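Local atomic coordinates of carboxylesterase (Uncultured bacterium, PDB entry 5GMX), a protein that hydrolyses carboxylic esters as a family VIII carboxylesterase of the beta-lactamase superfamily, and also acts on oxyimino cephalosporins. Residues G159-A162 / V163-G166; A238-C241 / A242-P246; E312-G315 / V316-W320. One frame throughout, in Å; residues are numbered along the deposited sequence.

All three contacts lie on the same side of the chain's centre. In chain order, interaction 1 (159-166) leads into helix 165-175, interaction 2 (238-246) ends helix 237-244, and interaction 3 (312-320) joins strands 307-310 and 317-320. The centres of interactions 1 and 2 are about 10 Å apart, of 1 and 3 about 12 Å, and of 2 and 3 about 15 Å. Interactions 1 and 2 supply residues of the phenylmethanesulfonic acid pocket (Tyr-160 and Ala-162; Met-243), and interaction 3 packs behind them. Val-313 packs between the other two, on the main chain of Gly-159 and Tyr-160 and on Ala-242 and Met-243 of helix 237-244. Ala-162 meets Met-243, so distant parts of the sequence shape the site.

Interaction 1: residues G159-A162 / V163-G166; sequences GYHA and VVFG. With PMS (phenylmethanesulfonic acid), chain C.
The backbone bends at His-161, whose carbonyl O accepts the N-H of Phe-165 at 3.2 Å as the chain enters helix 165-175. The bend is an inverse gamma turn about His-161, closed by a weak bond from Ala-162 N to Tyr-160 O (2.9 Å), in a connection of the serine beta-lactamase fold; the position of Tyr-160 beside Ser-71 and Lys-74 is consistent with its being the active-site tyrosine that accompanies the SxxK pair in this family. Phe-165 N approaches from above the carbonyl plane of His-161, not on a lone pair, with 139° at the hydrogen.

The imidazole of His-161 turns back along the chain to Gly-159. Its ND1 donates to Gly-159 O, short at 2.7 Å and nearly in line with the carbonyl, though bent at the hydrogen (130°), with the acceptor somewhat out of the ring plane; the bond limits rotation of the ring. A histidine suits the place because it offers both a flat surface and an N-H. The CB of His-161 rests against Phe-165 CB at 4.0 Å, while CG2 of Val-164 comes in at 4.1 Å from the same CB. His-119 meets the rings of Tyr-160, His-161 and Phe-165, making a buried aromatic group.

Tyr-160 points the other way. With CG anti to the backbone N (chi1 -170°), its phenol reaches the ligand, where OH lies 3.4 Å from O2S in what is at most a weak hydrogen bond, since the one hydroxyl proton has another acceptor within reach; O2S sits at the ring's edge, near its plane. The same hydroxyl is hydrogen-bonded to Lys-74 and weakly to Ser-71, and Lys-74 NZ is also hydrogen-bonded to Ala-162 O. The small side chain of Ala-162 lets the phenyl ring come close, CB to C6 of the ligand 3.6 Å.

Interaction 2: residues A238-C241 / A242-P246; sequences ALYC and AMAHP
Tyr-240 lays its ring against the next turn of the chain, where the CB of Ala-244 sits over one face, 3.9 Å from the ring centroid, in a CH-pi contact. Chi1 of 175° swings the ring along the helix toward its C-terminal end, and an alanine methyl is small enough to fit beneath it. The edge of the same ring points at the face of His-245 in an offset edge-to-face pair, planes at 78°, with Tyr-240 CE2 and His-245 NE2 3.7 Å apart. This is the C-terminal end of helix 237-244: Ala-242 N donates to Ala-238 O at 2.9 Å, the following bonds to Leu-239 O and Tyr-240 O are weak, and a bond from His-245 N to Cys-241 O at 3.3 Å ends the series as His-245 leaves helical geometry just ahead of the cis peptide bond to Pro-246. His-245 ND1 donates to Pro-126 O, which holds the imidazole against the neighbouring loop, with Cys-241 SG oblique to it. On another flank, CD1 of Leu-239 meets CG of Met-243 at 3.7 Å. Met-243, a selenomethionine here, is bent at chi2 and chi3, and this flexible chain reaches Ala-162, Val-313 and the bound phenylmethanesulfonic acid.

Interaction 3: residues E312-G315 / V316-W320; sequences EVIG and VRMRW
The indole of Trp-320 has CD1 of Ile-314 at its edge, near the ring plane and 4.0 Å from CZ2, and CE of Met-318, a selenomethionine, over one face, 3.5 Å above the plane and toward the rim; Tyr-160 CD1 and the ring of His-119 also meet the indole. These residues fill the inside of a beta-hairpin connection between antiparallel strands 307-310 and 317-320. Met-318 is folded back by bends at chi2 and chi3, an arc in which CG and CE both lie 3.9 Å from Ile-314 CD1; a long unbranched chain can wrap round a methyl in this way. The near-extended chi2 of Ile-314 (168°) carries CD1 to Met-318 and Trp-320, and on to the Tyr-160 ring, while CG2 meets CG2 of Val-316 at 3.7 Å. Trp-320 NE1 donates to Asp-311 OD2, and OD1 of Asp-311 takes the N-H groups of Val-313, Ile-314 and Tyr-160, joining the ring to the turn. Gly-315 bends the chain at a positive phi of 94°, where a side chain would run into the preceding carbonyl. Just beyond it, the backbone N of Val-316, 4.2 Å from Ile-314 CG2, is buried with no hydrogen-bonding partner in the model.

Interaction 1: residues G159-A162 / V163-G166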
loop_
_atom_site.group_PDB
_atom_site.type_symbol
_atom_site.label_atom_id
_atom_site.label_comp_id
_atom_site.label_asym_id
_atom_site.label_seq_id
_atom_site.Cartn_x
_atom_site.Cartn_y
_atom_site.Cartn_z
ATOM N N GLY A 159 -16.671 1.577 -3.194
ATOM C CA GLY A 159 -16.535 0.136 -3.234
ATOM C C GLY A 159 -15.073 -0.165 -3.506
ATOM O O GLY A 159 -14.573 0.089 -4.596
ATOM N N TYR A 160 -14.395 -0.713 -2.506
ATOM C CA TYR A 160 -12.963 -1.007 -2.579
ATOM C C TYR A 160 -12.541 -1.669 -3.892
ATOM O O TYR A 160 -12.983 -2.766 -4.217
ATOM C CB TYR A 160 -12.586 -1.898 -1.400
ATOM C CG TYR A 160 -11.109 -2.127 -1.169
ATOM C CD1 TYR A 160 -10.220 -1.067 -1.088
ATOM C CD2 TYR A 160 -10.619 -3.408 -0.967
ATOM C CE1 TYR A 160 -8.874 -1.282 -0.842
ATOM C CE2 TYR A 160 -9.275 -3.635 -0.715
ATOM C CZ TYR A 160 -8.412 -2.569 -0.648
ATOM O OH TYR A 160 -7.086 -2.803 -0.398
ATOM N N HIS A 161 -11.706 -0.972 -4.655
ATOM C CA HIS A 161 -11.158 -1.504 -5.898
ATOM C C HIS A 161 -9.993 -2.429 -5.534
ATOM O O HIS A 161 -8.819 -2.093 -5.704
ATOM C CB HIS A 161 -10.739 -0.352 -6.831
ATOM C CG HIS A 161 -11.903 0.431 -7.367
ATOM N ND1 HIS A 161 -12.967 0.812 -6.579
ATOM C CD2 HIS A 161 -12.174 0.892 -8.612
ATOM C CE1 HIS A 161 -13.849 1.469 -7.317
ATOM N NE2 HIS A 161 -13.393 1.530 -8.552
ATOM N N ALA A 162 -10.357 -3.598 -5.012
ATOM C CA ALA A 162 -9.454 -4.481 -4.269
ATOM C C ALA A 162 -8.161 -4.866 -4.982
ATOM O O ALA A 162 -7.113 -4.995 -4.346
ATOM C CB ALA A 162 -10.199 -5.740 -3.876
ATOM N N VAL A 163 -8.233 -5.086 -6.289
ATOM C CA VAL A 163 -7.051 -5.514 -7.026
ATOM C C VAL A 163 -6.668 -4.488 -8.087
ATOM O O VAL A 163 -5.486 -4.215 -8.296
ATOM C CB VAL A 163 -7.257 -6.897 -7.685
ATOM C CG1 VAL A 163 -6.010 -7.308 -8.471
ATOM C CG2 VAL A 163 -7.601 -7.952 -6.625
ATOM N N VAL A 164 -7.668 -3.921 -8.754
ATOM C CA VAL A 164 -7.424 -3.075 -9.919
ATOM C C VAL A 164 -7.102 -1.615 -9.583
ATOM O O VAL A 164 -6.810 -0.832 -10.486
ATOM C CB VAL A 164 -8.639 -3.104 -10.887
ATOM C CG1 VAL A 164 -8.951 -4.533 -11.309
ATOM C CG2 VAL A 164 -9.858 -2.460 -10.251
ATOM N N PHE A 165 -7.152 -1.241 -8.303
ATOM C CA PHE A 165 -6.837 0.143 -7.886
ATOM C C PHE A 165 -5.491 0.620 -8.443
ATOM O O PHE A 165 -5.365 1.747 -8.936
ATOM C CB PHE A 165 -6.837 0.260 -6.354
ATOM C CG PHE A 165 -6.397 1.612 -5.829
ATOM C CD1 PHE A 165 -7.307 2.643 -5.697
ATOM C CD2 PHE A 165 -5.087 1.834 -5.434
ATOM C CE1 PHE A 165 -6.914 3.881 -5.208
ATOM C CE2 PHE A 165 -4.690 3.068 -4.943
ATOM C CZ PHE A 165 -5.608 4.091 -4.828
ATOM N N GLY A 166 -4.490 -0.253 -8.348
ATOM C CA GLY A 166 -3.147 0.055 -8.795
ATOM C C GLY A 166 -3.077 0.345 -10.280
ATOM O O GLY A 166 -2.323 1.219 -10.712
HETATM C C PMS C . -5.589 -6.922 -1.634
HETATM S S PMS C . -5.438 -6.072 -0.077
HETATM C C1 PMS C . -6.632 -8.026 -1.593
HETATM C C2 PMS C . -6.263 -9.325 -1.273
HETATM C C3 PMS C . -7.215 -10.335 -1.240
HETATM C C4 PMS C . -8.540 -10.050 -1.531
HETATM C C5 PMS C . -8.913 -8.753 -1.853
HETATM C C6 PMS C . -7.960 -7.747 -1.888
HETATM O O2S PMS C . -6.717 -6.014 0.729
HETATM O O1S PMS C . -4.537 -6.827 0.871
#

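Interaction 2: residues A238-C241 / A242-P246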
loop_
_atom_site.group_PDB
_atom_site.type_symbol
_atom_site.label_atom_id
_atom_site.label_comp_id
_atom_site.label_asym_id
_atom_site.label_seq_id
_atom_site.Cartn_x
_atom_site.Cartn_y
_atom_site.Cartn_z
ATOM N N ALA A 238 -20.622 -5.946 -7.643
ATOM C CA ALA A 238 -19.380 -5.265 -7.263
ATOM C C ALA A 238 -18.484 -6.121 -6.360
ATOM O O ALA A 238 -17.299 -6.340 -6.656
ATOM C CB ALA A 238 -19.699 -3.942 -6.587
ATOM N N LEU A 239 -19.052 -6.616 -5.266
ATOM C CA LEU A 239 -18.293 -7.420 -4.312
ATOM C C LEU A 239 -17.792 -8.693 -4.978
ATOM O O LEU A 239 -16.621 -9.089 -4.826
ATOM C CB LEU A 239 -19.158 -7.752 -3.093
ATOM C CG LEU A 239 -18.621 -8.801 -2.114
ATOM C CD1 LEU A 239 -17.264 -8.395 -1.561
ATOM C CD2 LEU A 239 -19.625 -9.059 -0.992
ATOM N N TYR A 240 -18.681 -9.320 -5.741
ATOM C CA TYR A 240 -18.344 -10.552 -6.431
ATOM C C TYR A 240 -17.208 -10.363 -7.433
ATOM O O TYR A 240 -16.282 -11.167 -7.482
ATOM C CB TYR A 240 -19.574 -11.129 -7.141
ATOM C CG TYR A 240 -19.224 -12.344 -7.959
ATOM C CD1 TYR A 240 -19.037 -13.584 -7.354
ATOM C CD2 TYR A 240 -19.046 -12.247 -9.329
ATOM C CE1 TYR A 240 -18.692 -14.698 -8.102
ATOM C CE2 TYR A 240 -18.708 -13.348 -10.084
ATOM C CZ TYR A 240 -18.536 -14.571 -9.473
ATOM O OH TYR A 240 -18.198 -15.656 -10.251
ATOM N N CYS A 241 -17.270 -9.307 -8.235
ATOM C CA CYS A 241 -16.226 -9.078 -9.222
ATOM C C CYS A 241 -14.903 -8.695 -8.559
ATOM O O CYS A 241 -13.831 -9.092 -9.013
ATOM C CB CYS A 241 -16.653 -7.999 -10.215
ATOM S SG CYS A 241 -17.960 -8.542 -11.375
ATOM N N ALA A 242 -14.983 -7.926 -7.480
ATOM C CA ALA A 242 -13.788 -7.544 -6.746
ATOM C C ALA A 242 -13.119 -8.744 -6.058
ATOM O O ALA A 242 -11.908 -8.730 -5.831
ATOM C CB ALA A 242 -14.126 -6.469 -5.730
HETATM N N MSE A 243 -13.899 -9.779 -5.739
HETATM C CA MSE A 243 -13.365 -10.931 -5.004
HETATM C C MSE A 243 -13.134 -12.193 -5.837
HETATM O O MSE A 243 -12.470 -13.121 -5.379
HETATM C CB MSE A 243 -14.292 -11.290 -3.839
HETATM C CG MSE A 243 -14.304 -10.276 -2.695
HETATM SE SE MSE A 243 -12.536 -9.896 -1.930
HETATM C CE MSE A 243 -12.423 -8.012 -2.391
ATOM N N ALA A 244 -13.676 -12.250 -7.046
ATOM C CA ALA A 244 -13.615 -13.492 -7.810
ATOM C C ALA A 244 -12.868 -13.348 -9.126
ATOM O O ALA A 244 -12.547 -14.351 -9.768
ATOM C CB ALA A 244 -15.021 -14.010 -8.069
ATOM N N HIS A 245 -12.596 -12.105 -9.528
ATOM C CA HIS A 245 -11.982 -11.836 -10.829
ATOM C C HIS A 245 -10.664 -11.052 -10.726
ATOM O O HIS A 245 -10.641 -9.845 -10.971
ATOM C CB HIS A 245 -12.953 -11.055 -11.729
ATOM C CG HIS A 245 -14.196 -11.807 -12.089
ATOM N ND1 HIS A 245 -15.272 -11.210 -12.713
ATOM C CD2 HIS A 245 -14.541 -13.104 -11.908
ATOM C CE1 HIS A 245 -16.225 -12.106 -12.899
ATOM N NE2 HIS A 245 -15.805 -13.264 -12.422
ATOM N N PRO A 246 -9.558 -11.732 -10.384
ATOM C CA PRO A 246 -9.450 -13.139 -10.003
ATOM C C PRO A 246 -9.419 -13.268 -8.484
ATOM O O PRO A 246 -9.289 -12.256 -7.791
ATOM C CB PRO A 246 -8.116 -13.548 -10.619
ATOM C CG PRO A 246 -7.266 -12.301 -10.441
ATOM C CD PRO A 246 -8.223 -11.106 -10.463
#

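Interaction 3: residues E312-G315 / V316-W320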
loop_
_atom_site.group_PDB
_atom_site.type_symbol
_atom_site.label_atom_id
_atom_site.label_comp_id
_atom_site.label_asym_id
_atom_site.label_seq_id
_atom_site.Cartn_x
_atom_site.Cartn_y
_atom_site.Cartn_z
ATOM N N GLU A 312 -19.086 -0.711 -0.155
ATOM C CA GLU A 312 -19.818 -1.724 -0.918
ATOM C C GLU A 312 -19.069 -3.052 -1.029
ATOM O O GLU A 312 -19.668 -4.081 -1.330
ATOM C CB GLU A 312 -20.129 -1.208 -2.331
ATOM C CG GLU A 312 -20.886 0.116 -2.398
ATOM C CD GLU A 312 -22.331 0.005 -1.925
ATOM O OE1 GLU A 312 -22.939 -1.077 -2.099
ATOM O OE2 GLU A 312 -22.864 1.001 -1.384
ATOM N N VAL A 313 -17.756 -3.029 -0.816
ATOM C CA VAL A 313 -16.953 -4.236 -0.965
ATOM C C VAL A 313 -16.455 -4.752 0.378
ATOM O O VAL A 313 -16.555 -5.942 0.663
ATOM C CB VAL A 313 -15.744 -4.002 -1.912
ATOM C CG1 VAL A 313 -14.841 -5.219 -1.943
ATOM C CG2 VAL A 313 -16.226 -3.672 -3.319
ATOM N N ILE A 314 -15.928 -3.852 1.204
ATOM C CA ILE A 314 -15.336 -4.231 2.487
ATOM C C ILE A 314 -16.413 -4.496 3.539
ATOM O O ILE A 314 -16.264 -5.376 4.384
ATOM C CB ILE A 314 -14.355 -3.139 2.988
ATOM C CG1 ILE A 314 -13.130 -3.069 2.068
ATOM C CG2 ILE A 314 -13.929 -3.391 4.431
ATOM C CD1 ILE A 314 -12.257 -1.853 2.292
ATOM N N GLY A 315 -17.514 -3.758 3.466
ATOM C CA GLY A 315 -18.657 -4.038 4.313
ATOM C C GLY A 315 -18.699 -3.244 5.605
ATOM O O GLY A 315 -19.604 -3.433 6.417
ATOM N N VAL A 316 -17.720 -2.369 5.814
ATOM C CA VAL A 316 -17.762 -1.479 6.967
ATOM C C VAL A 316 -17.591 -0.038 6.527
ATOM O O VAL A 316 -17.287 0.231 5.365
ATOM C CB VAL A 316 -16.676 -1.825 8.011
ATOM C CG1 VAL A 316 -16.911 -3.235 8.559
ATOM C CG2 VAL A 316 -15.278 -1.691 7.415
ATOM N N ARG A 317 -17.787 0.893 7.449
ATOM C CA ARG A 317 -17.591 2.295 7.121
ATOM C C ARG A 317 -16.099 2.575 6.907
ATOM O O ARG A 317 -15.297 2.429 7.822
ATOM C CB ARG A 317 -18.137 3.197 8.217
ATOM C CG ARG A 317 -19.606 3.047 8.492
ATOM C CD ARG A 317 -20.062 4.127 9.456
ATOM N NE ARG A 317 -20.011 5.451 8.841
ATOM C CZ ARG A 317 -19.541 6.540 9.444
ATOM N NH1 ARG A 317 -19.065 6.462 10.679
ATOM N NH2 ARG A 317 -19.541 7.704 8.808
HETATM N N MSE A 318 -15.732 2.960 5.691
HETATM C CA MSE A 318 -14.367 3.337 5.389
HETATM C C MSE A 318 -14.298 4.838 5.240
HETATM O O MSE A 318 -15.211 5.471 4.678
HETATM C CB MSE A 318 -13.869 2.648 4.120
HETATM C CG MSE A 318 -13.862 1.139 4.201
HETATM SE SE MSE A 318 -12.521 0.551 5.519
HETATM C CE MSE A 318 -10.909 1.095 4.548
ATOM N N ARG A 319 -13.215 5.393 5.774
ATOM C CA ARG A 319 -12.915 6.807 5.662
ATOM C C ARG A 319 -11.793 7.001 4.643
ATOM O O ARG A 319 -10.609 6.886 4.971
ATOM C CB ARG A 319 -12.527 7.374 7.025
ATOM C CG ARG A 319 -12.411 8.875 7.050
ATOM C CD ARG A 319 -12.024 9.352 8.428
ATOM N NE ARG A 319 -11.619 10.752 8.406
ATOM C CZ ARG A 319 -10.650 11.261 9.152
ATOM N NH1 ARG A 319 -9.976 10.487 9.997
ATOM N NH2 ARG A 319 -10.364 12.551 9.057
ATOM N N TRP A 320 -12.184 7.284 3.404
ATOM C CA TRP A 320 -11.255 7.361 2.282
ATOM C C TRP A 320 -10.805 8.783 1.968
ATOM O O TRP A 320 -11.630 9.727 1.888
ATOM C CB TRP A 320 -11.888 6.770 1.012
ATOM C CG TRP A 320 -12.132 5.292 1.022
ATOM C CD1 TRP A 320 -13.348 4.663 0.983
ATOM C CD2 TRP A 320 -11.146 4.253 1.030
ATOM N NE1 TRP A 320 -13.180 3.301 0.981
ATOM C CE2 TRP A 320 -11.841 3.019 1.013
ATOM C CE3 TRP A 320 -9.747 4.240 1.056
ATOM C CZ2 TRP A 320 -11.184 1.791 1.023
ATOM C CZ3 TRP A 320 -9.094 3.018 1.066
ATOM C CH2 TRP A 320 -9.815 1.809 1.052
#